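Local coordinates for protein enoyl-CoA hydratase (Mycobacterium smegmatis, PDB 3PE8) that probably hydrates the double bond of enoyl-CoA thioesters, as a zinc-binding member of the enoyl-CoA hydratase/isomerase (crotonase) family, at residues A[18-23]-A[46-51]. Numbering follows the deposited sequence.
Sequences RVRTLT and SDAQND
With CG anti to the backbone N (chi1 -180°), R20 reaches from its strand past A48, and a bend at chi3 turns its guanidinium toward D51, whose carboxylate is likewise swung anti to its own N. The pair ties strand 19-24 to the C-terminal end of helix 35-50, the first two elements of a beta-alpha-beta unit completed by strand 56-61 in the crotonase fold. R20 NH2 donates to D51 OD2 at 2.9 Å, forming a salt bridge through one nitrogen and one oxygen. The two side chains cross at about a right angle with their planar groups 75° apart, and a single direct N-H...O bond takes the place of a coplanar two-bond pairing; OD2 is approached from above the carboxylate plane. A water at the guanidinium edge, in its plane, links NH1 to the same carboxylate oxygen: it accepts from R20 NH1 at 3.0 Å and donates to D51 OD2 at 2.7 Å. OD2 thus receives two bonds, one direct and one relayed. At D51, just past the helix, the backbone turns out of helical geometry; its OD1 is held by the backbone N of D53. On the strand side, R20 NE bonds to T15 OG1 of the adjacent strand 11-16, which helps fix the guanidinium. Nonpolar contact is modest: the aliphatic part of R20 passes A48, with CD 4.4 Å from A48 CB, while that alanine also packs on V57 of strand 56-61. A48 CA, 4.0 Å from R20 NH1, lies oblique to the guanidinium.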
loop_
_atom_site.group_PDB
_atom_site.type_symbol
_atom_site.label_atom_id
_atom_site.label_comp_id
_atom_site.label_asym_id
_atom_site.label_seq_id
_atom_site.Cartn_x
_atom_site.Cartn_y
_atom_site.Cartn_z
ATOM N N ARG A 18 -28.449 14.835 -23.345
ATOM C CA ARG A 18 -27.442 13.794 -23.103
ATOM C C ARG A 18 -27.169 13.552 -21.637
ATOM O O ARG A 18 -26.170 12.943 -21.277
ATOM C CB ARG A 18 -26.169 14.027 -23.930
ATOM C CG ARG A 18 -26.452 14.204 -25.445
ATOM C CD ARG A 18 -25.169 14.219 -26.284
ATOM N NE ARG A 18 -24.362 13.023 -26.014
ATOM C CZ ARG A 18 -24.576 11.813 -26.522
ATOM N NH1 ARG A 18 -25.543 11.582 -27.412
ATOM N NH2 ARG A 18 -23.795 10.813 -26.133
ATOM N N VAL A 19 -28.086 14.033 -20.790
ATOM C CA VAL A 19 -28.004 13.842 -19.350
ATOM C C VAL A 19 -29.173 12.998 -18.878
ATOM O O VAL A 19 -30.321 13.321 -19.163
ATOM C CB VAL A 19 -27.977 15.201 -18.619
ATOM C CG1 VAL A 19 -27.895 14.986 -17.070
ATOM C CG2 VAL A 19 -26.816 16.091 -19.130
ATOM N N ARG A 20 -28.870 11.889 -18.185
ATOM C CA ARG A 20 -29.923 11.002 -17.682
ATOM C C ARG A 20 -30.080 11.257 -16.195
ATOM O O ARG A 20 -29.125 11.112 -15.440
ATOM C CB ARG A 20 -29.598 9.538 -17.909
ATOM C CG ARG A 20 -30.744 8.644 -17.373
ATOM C CD ARG A 20 -30.789 7.318 -18.007
ATOM N NE ARG A 20 -31.067 7.413 -19.431
ATOM C CZ ARG A 20 -30.918 6.403 -20.261
ATOM N NH1 ARG A 20 -30.494 5.219 -19.795
ATOM N NH2 ARG A 20 -31.187 6.557 -21.566
ATOM N N THR A 21 -31.283 11.665 -15.790
ATOM C CA THR A 21 -31.593 11.874 -14.399
ATOM C C THR A 21 -32.344 10.659 -13.876
ATOM O O THR A 21 -33.370 10.242 -14.461
ATOM C CB THR A 21 -32.436 13.153 -14.202
ATOM O OG1 THR A 21 -31.768 14.301 -14.771
ATOM C CG2 THR A 21 -32.695 13.416 -12.695
ATOM N N LEU A 22 -31.842 10.101 -12.777
ATOM C CA LEU A 22 -32.441 8.943 -12.097
ATOM C C LEU A 22 -32.955 9.490 -10.769
ATOM O O LEU A 22 -32.168 9.997 -9.945
ATOM C CB LEU A 22 -31.372 7.879 -11.847
ATOM C CG LEU A 22 -30.652 7.338 -13.092
ATOM C CD1 LEU A 22 -29.572 6.328 -12.681
ATOM C CD2 LEU A 22 -31.661 6.723 -14.091
ATOM N N THR A 23 -34.271 9.452 -10.605
ATOM C CA THR A 23 -34.918 10.010 -9.403
ATOM C C THR A 23 -35.463 8.869 -8.564
ATOM O O THR A 23 -36.400 8.199 -8.983
ATOM C CB THR A 23 -36.028 10.996 -9.769
ATOM O OG1 THR A 23 -35.496 12.058 -10.606
ATOM C CG2 THR A 23 -36.664 11.586 -8.481
ATOM N N SER A 46 -26.044 0.890 -14.792
ATOM C CA SER A 46 -25.407 0.081 -15.804
ATOM C C SER A 46 -25.964 0.389 -17.181
ATOM O O SER A 46 -25.226 0.503 -18.176
ATOM C CB SER A 46 -25.628 -1.401 -15.486
ATOM O OG SER A 46 -24.728 -1.750 -14.467
ATOM N N ASP A 47 -27.269 0.571 -17.246
ATOM C CA ASP A 47 -27.910 0.857 -18.530
ATOM C C ASP A 47 -27.431 2.220 -19.055
ATOM O O ASP A 47 -27.177 2.376 -20.261
ATOM C CB ASP A 47 -29.441 0.832 -18.405
ATOM C CG ASP A 47 -30.036 -0.587 -18.363
ATOM O OD1 ASP A 47 -29.370 -1.594 -18.666
ATOM O OD2 ASP A 47 -31.233 -0.687 -18.041
ATOM N N ALA A 48 -27.289 3.209 -18.152
ATOM C CA ALA A 48 -26.803 4.533 -18.528
ATOM C C ALA A 48 -25.372 4.435 -19.072
ATOM O O ALA A 48 -25.041 5.046 -20.071
ATOM C CB ALA A 48 -26.878 5.508 -17.332
ATOM N N GLN A 49 -24.545 3.634 -18.416
ATOM C CA GLN A 49 -23.171 3.439 -18.868
ATOM C C GLN A 49 -23.123 2.879 -20.279
ATOM O O GLN A 49 -22.254 3.253 -21.086
ATOM C CB GLN A 49 -22.424 2.517 -17.899
ATOM C CG GLN A 49 -21.020 2.180 -18.337
ATOM C CD GLN A 49 -20.108 3.378 -18.388
ATOM O OE1 GLN A 49 -20.240 4.302 -17.586
ATOM N NE2 GLN A 49 -19.119 3.337 -19.285
ATOM N N ASN A 50 -24.036 1.949 -20.571
ATOM C CA ASN A 50 -24.074 1.258 -21.861
ATOM C C ASN A 50 -24.799 2.006 -22.992
ATOM O O ASN A 50 -24.693 1.629 -24.171
ATOM C CB ASN A 50 -24.707 -0.131 -21.680
ATOM C CG ASN A 50 -23.881 -1.039 -20.790
ATOM O OD1 ASN A 50 -22.662 -0.897 -20.708
ATOM N ND2 ASN A 50 -24.553 -1.979 -20.101
ATOM N N ASP A 51 -25.498 3.080 -22.647
ATOM C CA ASP A 51 -26.360 3.769 -23.583
ATOM C C ASP A 51 -25.593 4.901 -24.238
ATOM O O ASP A 51 -25.223 5.875 -23.581
ATOM C CB ASP A 51 -27.607 4.312 -22.872
ATOM C CG ASP A 51 -28.685 4.783 -23.843
ATOM O OD1 ASP A 51 -28.337 5.179 -24.987
ATOM O OD2 ASP A 51 -29.888 4.708 -23.462
HETATM O O HOH W 1 -30.673 2.856 -21.614
#